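Local coordinates for protein ficolin-3 (Homo sapiens, PDB 2J5Z) that binds sugars such as galactose through a trimeric, calcium-containing fibrinogen-like domain and probably serves as a recognition lectin of innate immunity, at residues Ala23-Tyr29 / Pro40-Asp46; Arg102-Phe108 / Tyr213-Met219; Ile170-Ala174 / Asn184-Arg188. One frame throughout, in Å; residues are numbered along the deposited sequence. Where two conformers were deposited one is given.

Contact 1: residues Ala23-Tyr29 / Pro40-Asp46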
loop_
_atom_site.group_PDB
_atom_site.type_symbol
_atom_site.label_atom_id
_atom_site.label_comp_id
_atom_site.label_asym_id
_atom_site.label_seq_id
_atom_site.Cartn_x
_atom_site.Cartn_y
_atom_site.Cartn_z
ATOM N N ALA A 23 -4.073 -6.481 16.814
ATOM C CA ALA A 23 -3.748 -5.918 15.506
ATOM C C ALA A 23 -3.884 -4.406 15.571
ATOM O O ALA A 23 -4.966 -3.853 15.371
ATOM C CB ALA A 23 -4.651 -6.508 14.415
ATOM N N THR A 24 -2.775 -3.736 15.863
ATOM C CA THR A 24 -2.804 -2.310 16.181
ATOM C C THR A 24 -2.415 -1.352 15.058
ATOM O O THR A 24 -2.497 -0.126 15.237
ATOM C CB THR A 24 -1.891 -2.020 17.373
ATOM O OG1 THR A 24 -0.612 -2.599 17.109
ATOM C CG2 THR A 24 -2.456 -2.633 18.639
ATOM N N LEU A 25 -1.993 -1.878 13.912
ATOM C CA LEU A 25 -1.649 -1.017 12.777
ATOM C C LEU A 25 -2.785 -0.958 11.756
ATOM O O LEU A 25 -3.251 -1.994 11.286
ATOM C CB LEU A 25 -0.378 -1.527 12.092
ATOM C CG LEU A 25 0.980 -0.976 12.563
ATOM C CD1 LEU A 25 0.980 -0.459 13.989
ATOM C CD2 LEU A 25 2.153 -1.936 12.303
ATOM N N SER A 26 -3.219 0.242 11.396
ATOM C CA SER A 26 -4.246 0.357 10.351
ATOM C C SER A 26 -3.793 -0.273 9.043
ATOM O O SER A 26 -2.612 -0.218 8.687
ATOM C CB SER A 26 -4.606 1.826 10.116
ATOM O OG SER A 26 -4.993 2.431 11.334
ATOM N N GLY A 27 -4.711 -0.903 8.311
ATOM C CA GLY A 27 -4.320 -1.473 7.034
ATOM C C GLY A 27 -5.325 -2.520 6.599
ATOM O O GLY A 27 -6.407 -2.618 7.178
ATOM N N TRP A 28 -4.939 -3.327 5.622
ATOM C CA TRP A 28 -5.855 -4.328 5.040
ATOM C C TRP A 28 -5.816 -5.652 5.814
ATOM O O TRP A 28 -4.744 -6.225 6.061
ATOM C CB TRP A 28 -5.559 -4.516 3.547
ATOM C CG TRP A 28 -5.940 -3.284 2.786
ATOM C CD1 TRP A 28 -5.151 -2.195 2.529
ATOM C CD2 TRP A 28 -7.233 -2.981 2.248
ATOM N NE1 TRP A 28 -5.872 -1.241 1.850
ATOM C CE2 TRP A 28 -7.150 -1.697 1.659
ATOM C CE3 TRP A 28 -8.441 -3.685 2.173
ATOM C CZ2 TRP A 28 -8.241 -1.090 1.035
ATOM C CZ3 TRP A 28 -9.524 -3.086 1.544
ATOM C CH2 TRP A 28 -9.414 -1.802 0.976
ATOM N N TYR A 29 -6.996 -6.118 6.208
ATOM C CA TYR A 29 -7.143 -7.343 6.980
ATOM C C TYR A 29 -8.279 -8.152 6.381
ATOM O O TYR A 29 -9.158 -7.597 5.759
ATOM C CB TYR A 29 -7.526 -7.030 8.416
ATOM C CG TYR A 29 -6.425 -6.385 9.227
ATOM C CD1 TYR A 29 -5.570 -7.153 9.996
ATOM C CD2 TYR A 29 -6.245 -5.008 9.210
ATOM C CE1 TYR A 29 -4.556 -6.568 10.749
ATOM C CE2 TYR A 29 -5.242 -4.411 9.950
ATOM C CZ TYR A 29 -4.402 -5.204 10.715
ATOM O OH TYR A 29 -3.395 -4.623 11.446
ATOM N N PRO A 40 -11.396 -8.933 2.231
ATOM C CA PRO A 40 -10.393 -7.931 2.624
ATOM C C PRO A 40 -11.074 -6.600 2.923
ATOM O O PRO A 40 -11.933 -6.154 2.157
ATOM C CB PRO A 40 -9.513 -7.790 1.370
ATOM C CG PRO A 40 -9.902 -8.947 0.482
ATOM C CD PRO A 40 -11.317 -9.237 0.795
ATOM N N VAL A 41 -10.679 -5.960 4.023
ATOM C CA VAL A 41 -11.237 -4.667 4.407
ATOM C C VAL A 41 -10.119 -3.838 5.008
ATOM O O VAL A 41 -9.142 -4.393 5.517
ATOM C CB VAL A 41 -12.331 -4.797 5.510
ATOM C CG1 VAL A 41 -13.491 -5.681 5.030
ATOM C CG2 VAL A 41 -11.712 -5.347 6.773
ATOM N N PHE A 42 -10.272 -2.519 4.949
ATOM C CA PHE A 42 -9.325 -1.609 5.595
ATOM C C PHE A 42 -9.794 -1.279 6.989
ATOM O O PHE A 42 -10.890 -0.732 7.161
ATOM C CB PHE A 42 -9.150 -0.318 4.797
ATOM C CG PHE A 42 -8.052 0.555 5.329
ATOM C CD1 PHE A 42 -6.746 0.404 4.867
ATOM C CD2 PHE A 42 -8.313 1.498 6.308
ATOM C CE1 PHE A 42 -5.722 1.189 5.363
ATOM C CE2 PHE A 42 -7.278 2.293 6.821
ATOM C CZ PHE A 42 -5.986 2.133 6.333
ATOM N N CYS A 43 -8.978 -1.631 7.985
ATOM C CA CYS A 43 -9.292 -1.309 9.379
ATOM C C CYS A 43 -8.470 -0.107 9.804
ATOM O O CYS A 43 -7.245 -0.111 9.646
ATOM C CB CYS A 43 -8.935 -2.467 10.293
ATOM S SG CYS A 43 -9.932 -3.956 10.060
ATOM N N ASP A 44 -9.141 0.913 10.323
ATOM C CA ASP A 44 -8.424 2.045 10.919
ATOM C C ASP A 44 -8.317 1.736 12.399
ATOM O O ASP A 44 -9.319 1.719 13.111
ATOM C CB ASP A 44 -9.168 3.357 10.672
ATOM C CG ASP A 44 -8.482 4.554 11.316
ATOM O OD1 ASP A 44 -7.783 4.374 12.333
ATOM O OD2 ASP A 44 -8.652 5.681 10.797
ATOM N N MET A 45 -7.099 1.474 12.856
ATOM C CA MET A 45 -6.884 1.034 14.225
ATOM C C MET A 45 -6.440 2.172 15.135
ATOM O O MET A 45 -6.065 1.936 16.281
ATOM C CB MET A 45 -5.833 -0.074 14.260
ATOM C CG MET A 45 -6.208 -1.332 13.455
ATOM S SD MET A 45 -7.858 -1.907 13.904
ATOM C CE MET A 45 -7.718 -3.647 13.460
ATOM N N ASP A 46 -6.502 3.406 14.640
ATOM C CA ASP A 46 -5.922 4.537 15.375
ATOM C C ASP A 46 -6.877 5.707 15.652
ATOM O O ASP A 46 -6.874 6.263 16.753
ATOM C CB ASP A 46 -4.648 5.031 14.677
ATOM C CG ASP A 46 -3.656 5.657 15.647
ATOM O OD1 ASP A 46 -4.070 6.003 16.775
ATOM O OD2 ASP A 46 -2.467 5.789 15.287
HETATM O O HOH W 1 -3.008 2.642 15.503
HETATM O O HOH W 2 -3.523 1.082 17.314
HETATM O O HOH W 3 -4.785 4.983 10.868
#
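Over one face of the Trp-28 indole lies the CB of Phe-42, 3.9 Å from the centroid of the six-membered ring of Trp-28, while the carbonyl group of Pro-40 sits at the indole edge. The phenyl ring of Phe-42 in turn directs its edge at the five-membered ring, the planes inclined at 73°, and receives the backbone N of Gly-27 over one of its own faces. This is the non-hydrogen-bonded pair of an antiparallel beta hairpin, strands 28-32 and 38-44, in the fibrinogen-like domain. With its CG anti to the backbone N (chi1 -172°), Phe-42 carries its ring back along the neighbouring strand and over the Gly-27 backbone, CE1 of Phe-42 lying 3.4 Å from Gly-27 CA. Hydrogen-bonded pairs flank the aromatic one: Gly-27 with Cys-43, and Tyr-29 with Val-41. On the face that Tyr-29 shares with Cys-43, the sulfur of Cys-43 lies obliquely to the tyrosine ring and is tied by a disulfide to Cys-15. The hydroxyl of Tyr-29 reaches back to donate to Leu-25 O across 2.6 Å, spanning the corner at Gly-27. Just before that corner, Leu-25 and Ser-26 pair in parallel with a strand of the second subunit, extending the sheet across the interface. Asp-44 OD1 closes an Asx turn onto the backbone N of Asp-46, while its OD2 forms a salt bridge with Arg-217. Met-45 bends at chi2 (-51°), bringing its CE to 3.4 Å from Ala-23 O, and its backbone N donates to Ser-26 OG at 2.8 Å.

Contact 2: residues Arg102-Phe108 / Tyr213-Met219; sequences RVELEDF and YRRVRMM
Glu-104 and Arg-217 both set CG anti to the carbonyl carbon (chi1 -62° and -60°), and, as a directly facing hydrogen-bonded pair, the two side chains run side by side on one face of the sheet; a bend at chi3 of the arginine then turns its guanidinium edge to the carboxylate. NE of Arg-217 donates to Glu-104 OE1 at 3.0 Å, and NH2 of Arg-217 joins it on the same oxygen at 3.1 Å, both from above the carboxylate plane. A weaker bond from that NH2 goes to OE2. The extended chain of Arg-102 approaches the same carboxylate side-on, its NE taking the anti lone pair of Glu-104 OE2 at 3.0 Å and its NH2 donating to the same oxygen from above the carboxylate plane. One carboxylate thus joins two guanidinium groups, an arrangement that probably offsets their like charge; Glu-48 and Asp-44 provide further acidic partners for Arg-102 and Arg-217, respectively. SD of Met-219 lies 3.8 Å from Glu-104 OE2. The other face is apolar: Leu-105 lies beside Val-216, CD2 to CG2 at 3.8 Å, and sets its CB over the face of the Tyr-213 ring. Near the strand end, Phe-108 CA sits above the centre of the Arg-214 guanidinium. There the ladder takes in an extra residue, for Glu-106 O accepts from Arg-214 N at 2.8 Å and also, at 3.2 Å, from Arg-215 N. Two residues facing one make this a classic beta bulge, set in the antiparallel pairing of strands 101-106 and 215-220 within the fibrinogen-like domain's sheet.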
loop_
_atom_site.group_PDB
_atom_site.type_symbol
_atom_site.label_atom_id
_atom_site.label_comp_id
_atom_site.label_asym_id
_atom_site.label_seq_id
_atom_site.Cartn_x
_atom_site.Cartn_y
_atom_site.Cartn_z
ATOM N N ARG A 102 -19.131 6.810 11.013
ATOM C CA ARG A 102 -18.369 8.052 11.025
ATOM C C ARG A 102 -18.009 8.453 9.598
ATOM O O ARG A 102 -17.515 7.626 8.816
ATOM C CB ARG A 102 -17.102 7.873 11.863
ATOM C CG ARG A 102 -16.131 9.029 11.777
ATOM C CD ARG A 102 -14.995 8.810 12.760
ATOM N NE ARG A 102 -13.898 9.747 12.544
ATOM C CZ ARG A 102 -13.637 10.787 13.329
ATOM N NH1 ARG A 102 -14.380 11.020 14.402
ATOM N NH2 ARG A 102 -12.610 11.585 13.047
ATOM N N VAL A 103 -18.283 9.712 9.265
ATOM C CA VAL A 103 -17.897 10.293 7.980
ATOM C C VAL A 103 -16.788 11.327 8.231
ATOM O O VAL A 103 -16.937 12.193 9.099
ATOM C CB VAL A 103 -19.105 10.962 7.295
ATOM C CG1 VAL A 103 -18.676 11.748 6.069
ATOM C CG2 VAL A 103 -20.167 9.901 6.913
ATOM N N GLU A 104 -15.682 11.213 7.497
ATOM C CA GLU A 104 -14.592 12.196 7.577
ATOM C C GLU A 104 -14.423 12.980 6.280
ATOM O O GLU A 104 -14.410 12.411 5.193
ATOM C CB GLU A 104 -13.271 11.504 7.886
ATOM C CG GLU A 104 -13.220 10.786 9.206
ATOM C CD GLU A 104 -11.825 10.265 9.486
ATOM O OE1 GLU A 104 -10.996 10.306 8.547
ATOM O OE2 GLU A 104 -11.561 9.828 10.624
ATOM N N LEU A 105 -14.256 14.292 6.405
ATOM C CA LEU A 105 -14.175 15.163 5.252
ATOM C C LEU A 105 -12.950 16.059 5.388
ATOM O O LEU A 105 -12.636 16.506 6.478
ATOM C CB LEU A 105 -15.438 16.025 5.154
ATOM C CG LEU A 105 -16.781 15.283 5.148
ATOM C CD1 LEU A 105 -17.936 16.265 5.334
ATOM C CD2 LEU A 105 -16.961 14.489 3.861
ATOM N N GLU A 106 -12.256 16.309 4.283
ATOM C CA GLU A 106 -11.119 17.223 4.325
ATOM C C GLU A 106 -11.160 18.157 3.131
ATOM O O GLU A 106 -11.238 17.706 1.997
ATOM C CB GLU A 106 -9.800 16.455 4.359
ATOM C CG GLU A 106 -8.590 17.359 4.553
ATOM C CD GLU A 106 -7.289 16.593 4.580
ATOM O OE1 GLU A 106 -7.179 15.617 5.355
ATOM O OE2 GLU A 106 -6.368 16.974 3.826
ATOM N N ASP A 107 -11.133 19.462 3.390
ATOM C CA ASP A 107 -11.156 20.434 2.309
ATOM C C ASP A 107 -9.739 20.693 1.801
ATOM O O ASP A 107 -8.778 20.082 2.278
ATOM C CB ASP A 107 -11.869 21.741 2.722
ATOM C CG ASP A 107 -11.138 22.505 3.830
ATOM O OD1 ASP A 107 -9.925 22.286 4.042
ATOM O OD2 ASP A 107 -11.794 23.346 4.497
ATOM N N PHE A 108 -9.624 21.601 0.840
ATOM C CA PHE A 108 -8.350 21.879 0.175
ATOM C C PHE A 108 -7.376 22.664 1.045
ATOM O O PHE A 108 -6.227 22.882 0.660
ATOM C CB PHE A 108 -8.601 22.586 -1.155
ATOM C CG PHE A 108 -9.456 21.791 -2.103
ATOM C CD1 PHE A 108 -8.924 20.722 -2.803
ATOM C CD2 PHE A 108 -10.793 22.105 -2.284
ATOM C CE1 PHE A 108 -9.701 19.987 -3.671
ATOM C CE2 PHE A 108 -11.579 21.374 -3.150
ATOM C CZ PHE A 108 -11.033 20.308 -3.847
ATOM N N TYR A 213 -14.901 18.424 -1.460
ATOM C CA TYR A 213 -13.830 18.067 -0.548
ATOM C C TYR A 213 -12.700 17.342 -1.284
ATOM O O TYR A 213 -12.928 16.707 -2.312
ATOM C CB TYR A 213 -14.381 17.167 0.563
ATOM C CG TYR A 213 -15.389 17.888 1.429
ATOM C CD1 TYR A 213 -14.983 18.567 2.565
ATOM C CD2 TYR A 213 -16.741 17.922 1.080
ATOM C CE1 TYR A 213 -15.906 19.243 3.366
ATOM C CE2 TYR A 213 -17.667 18.601 1.866
ATOM C CZ TYR A 213 -17.242 19.256 3.000
ATOM O OH TYR A 213 -18.153 19.932 3.781
ATOM N N ARG A 214 -11.497 17.454 -0.730
ATOM C CA ARG A 214 -10.283 16.843 -1.270
ATOM C C ARG A 214 -10.167 15.365 -0.886
ATOM O O ARG A 214 -9.735 14.532 -1.689
ATOM C CB ARG A 214 -9.059 17.619 -0.757
ATOM C CG ARG A 214 -7.709 16.970 -1.028
ATOM C CD ARG A 214 -6.562 17.871 -0.574
ATOM N NE ARG A 214 -6.322 18.973 -1.507
ATOM C CZ ARG A 214 -5.577 20.041 -1.231
ATOM N NH1 ARG A 214 -4.997 20.158 -0.043
ATOM N NH2 ARG A 214 -5.413 20.993 -2.142
ATOM N N ARG A 215 -10.556 15.054 0.347
ATOM C CA ARG A 215 -10.475 13.693 0.881
ATOM C C ARG A 215 -11.719 13.364 1.691
ATOM O O ARG A 215 -12.178 14.179 2.489
ATOM C CB ARG A 215 -9.252 13.536 1.783
ATOM C CG ARG A 215 -7.913 13.865 1.111
ATOM C CD ARG A 215 -6.770 13.817 2.119
ATOM N NE ARG A 215 -6.661 12.499 2.734
ATOM C CZ ARG A 215 -5.817 11.552 2.333
ATOM N NH1 ARG A 215 -4.994 11.771 1.314
ATOM N NH2 ARG A 215 -5.792 10.384 2.957
ATOM N N VAL A 216 -12.251 12.162 1.501
ATOM C CA VAL A 216 -13.417 11.726 2.264
ATOM C C VAL A 216 -13.190 10.288 2.709
ATOM O O VAL A 216 -12.563 9.522 1.988
ATOM C CB VAL A 216 -14.686 11.756 1.370
ATOM C CG1 VAL A 216 -15.886 11.194 2.121
ATOM C CG2 VAL A 216 -14.964 13.180 0.868
ATOM N N ARG A 217 -13.694 9.913 3.881
ATOM C CA ARG A 217 -13.765 8.488 4.242
ATOM C C ARG A 217 -15.105 8.225 4.889
ATOM O O ARG A 217 -15.633 9.102 5.561
ATOM C CB ARG A 217 -12.666 8.073 5.218
ATOM C CG ARG A 217 -11.233 8.279 4.725
ATOM C CD ARG A 217 -10.256 7.494 5.585
ATOM N NE ARG A 217 -10.229 7.905 6.987
ATOM C CZ ARG A 217 -9.549 7.247 7.918
ATOM N NH1 ARG A 217 -8.861 6.167 7.579
ATOM N NH2 ARG A 217 -9.539 7.659 9.177
ATOM N N MET A 218 -15.652 7.025 4.681
ATOM C CA MET A 218 -16.837 6.584 5.432
ATOM C C MET A 218 -16.490 5.292 6.149
ATOM O O MET A 218 -15.926 4.370 5.546
ATOM C CB MET A 218 -18.034 6.360 4.498
ATOM C CG MET A 218 -18.339 7.538 3.555
ATOM S SD MET A 218 -19.711 7.212 2.408
ATOM C CE MET A 218 -21.135 7.315 3.494
ATOM N N MET A 219 -16.834 5.197 7.430
ATOM C CA MET A 219 -16.321 4.093 8.223
ATOM C C MET A 219 -17.317 3.639 9.288
ATOM O O MET A 219 -18.139 4.431 9.746
ATOM C CB MET A 219 -14.980 4.492 8.859
ATOM C CG MET A 219 -14.992 5.850 9.547
ATOM S SD MET A 219 -13.397 6.758 9.497
ATOM C CE MET A 219 -12.421 5.685 10.497
#

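Contact 3: residues Ile170-Ala174 / Asn184-Arg188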
loop_
_atom_site.group_PDB
_atom_site.type_symbol
_atom_site.label_atom_id
_atom_site.label_comp_id
_atom_site.label_asym_id
_atom_site.label_seq_id
_atom_site.Cartn_x
_atom_site.Cartn_y
_atom_site.Cartn_z
ATOM N N ILE A 170 -27.978 12.693 -13.664
ATOM C CA ILE A 170 -28.003 14.143 -13.501
ATOM C C ILE A 170 -26.796 14.684 -12.754
ATOM O O ILE A 170 -26.180 15.640 -13.211
ATOM C CB ILE A 170 -29.310 14.629 -12.820
ATOM C CG1 ILE A 170 -30.514 14.376 -13.733
ATOM C CG2 ILE A 170 -29.211 16.101 -12.458
ATOM C CD1 ILE A 170 -30.405 15.067 -15.087
ATOM N N VAL A 171 -26.443 14.078 -11.614
ATOM C CA VAL A 171 -25.372 14.618 -10.773
ATOM C C VAL A 171 -24.040 13.830 -10.822
ATOM O O VAL A 171 -23.126 14.107 -10.046
ATOM C CB VAL A 171 -25.821 14.801 -9.295
ATOM C CG1 VAL A 171 -27.262 15.314 -9.244
ATOM C CG2 VAL A 171 -25.698 13.501 -8.517
ATOM N N HIS A 172 -23.959 12.861 -11.726
ATOM C CA HIS A 172 -22.733 12.072 -11.961
ATOM C C HIS A 172 -22.211 11.368 -10.701
ATOM O O HIS A 172 -21.080 11.605 -10.252
ATOM C CB HIS A 172 -21.630 12.929 -12.597
ATOM C CG HIS A 172 -20.750 12.162 -13.537
ATOM N ND1 HIS A 172 -19.495 11.707 -13.183
ATOM C CD2 HIS A 172 -20.950 11.754 -14.811
ATOM C CE1 HIS A 172 -18.960 11.058 -14.203
ATOM N NE2 HIS A 172 -19.821 11.072 -15.203
ATOM N N GLY A 173 -23.048 10.505 -10.134
ATOM C CA GLY A 173 -22.666 9.747 -8.947
ATOM C C GLY A 173 -23.508 8.507 -8.736
ATOM O O GLY A 173 -24.174 8.022 -9.664
ATOM N N ALA A 174 -23.457 7.983 -7.511
ATOM C CA ALA A 174 -24.311 6.889 -7.078
ATOM C C ALA A 174 -24.557 7.114 -5.591
ATOM O O ALA A 174 -23.623 7.390 -4.853
ATOM C CB ALA A 174 -23.606 5.543 -7.289
ATOM N N ASN A 184 -23.185 13.655 -1.401
ATOM C CA ASN A 184 -22.896 13.061 -2.698
ATOM C C ASN A 184 -21.434 12.623 -2.733
ATOM O O ASN A 184 -20.670 13.021 -3.622
ATOM C CB ASN A 184 -23.144 14.114 -3.789
ATOM C CG ASN A 184 -23.097 13.547 -5.180
ATOM O OD1 ASN A 184 -23.648 12.463 -5.456
ATOM N ND2 ASN A 184 -22.467 14.302 -6.104
ATOM N N LEU A 185 -21.038 11.811 -1.761
ATOM C CA LEU A 185 -19.625 11.512 -1.538
ATOM C C LEU A 185 -19.005 10.569 -2.565
ATOM O O LEU A 185 -17.792 10.402 -2.582
ATOM C CB LEU A 185 -19.387 10.974 -0.123
ATOM C CG LEU A 185 -19.795 11.904 1.028
ATOM C CD1 LEU A 185 -19.478 11.243 2.364
ATOM C CD2 LEU A 185 -19.152 13.315 0.938
ATOM N N ASN A 186 -19.843 9.958 -3.400
ATOM C CA ASN A 186 -19.370 9.119 -4.504
ATOM C C ASN A 186 -19.456 9.920 -5.795
ATOM O O ASN A 186 -19.509 9.359 -6.895
ATOM C CB ASN A 186 -20.201 7.841 -4.631
ATOM C CG ASN A 186 -19.992 6.882 -3.477
ATOM O OD1 ASN A 186 -18.953 6.906 -2.816
ATOM N ND2 ASN A 186 -20.977 6.011 -3.240
ATOM N N GLY A 187 -19.477 11.242 -5.650
ATOM C CA GLY A 187 -19.628 12.119 -6.810
ATOM C C GLY A 187 -18.314 12.306 -7.544
ATOM O O GLY A 187 -17.304 11.698 -7.195
ATOM N N ARG A 188 -18.330 13.165 -8.557
ATOM C CA ARG A 188 -17.160 13.382 -9.405
ATOM C C ARG A 188 -16.019 14.109 -8.698
ATOM O O ARG A 188 -16.216 15.131 -8.044
ATOM C CB ARG A 188 -17.570 14.141 -10.670
ATOM C CG ARG A 188 -16.501 14.178 -11.730
ATOM C CD ARG A 188 -17.121 14.526 -13.086
ATOM N NE ARG A 188 -16.183 14.287 -14.172
ATOM C CZ ARG A 188 -16.410 14.627 -15.431
ATOM N NH1 ARG A 188 -17.551 15.220 -15.760
ATOM N NH2 ARG A 188 -15.493 14.376 -16.357
HETATM O O HOH W 4 -20.669 14.530 -8.694
HETATM O O HOH W 5 -18.923 9.806 -9.628
HETATM O O HOH W 6 -22.584 10.059 -4.608
#
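Val-171 CG2 meets the amide of Asn-184 at 3.8 Å from its OD1, the two side chains running antiparallel past one another. Alongside, the extended Arg-188 crosses the His-172 ring, its CD lying 3.7 Å from His-172 ND1. Direct polar contact is slight: Asn-186 ND2 gives a weak hydrogen bond to Ala-174 O. Three waters carry most of the link. One accepts from Arg-188 N at 2.7 Å and lies within hydrogen-bonding distance of Val-171 O. A second bridges His-172 O and Asn-186 O; the third donates to Ala-174 O and to Asn-184 OD1 (2.8 Å) while accepting from Asn-186 N. Gly-173 and Gly-187 bring the two backbones to a CA-CA separation of 4.4 Å. Further out, Tyr-177 and Gly-200 hold the Asn-184 amide by its oxygen and nitrogen, Gln-56 binds Asn-186 OD1, and Phe-66 stacks on His-172. Each segment also has its own backbone shape, a type I turn from Asn-184 to Gly-187 and a Schellman motif with His-172 at positive phi (57°). That motif lies at the C-terminal end of helix 167-171, beside Val-171, which touches the bound galactose; the water-bridged turn thus packs behind Val-171, a residue of the galactose pocket.

How the contacts relate
From the N terminus, contact 1 comes first and closes a short loop, the hairpin 28-32/38-44 and the corner before it, where neighbouring subunits meet. Contact 2 then spans over a hundred residues, pairing strand 101-106 with strand 215-220 near the C terminus. Contact 3 falls within that long excursion, a local closure between the end of helix 167-171 and the turn at 184-188. Contacts 1 and 2 share one sheet and meet where Asp-44 OD2 forms a salt bridge with Arg-217 NH2 at 2.7 Å. Leu-185 of contact 3 packs on Val-103, Leu-105, Val-216 and Met-218, joining the turn at 184-188 to the sheet. Contacts 1 and 3 do not touch and lie on opposite sides of the chain's centre.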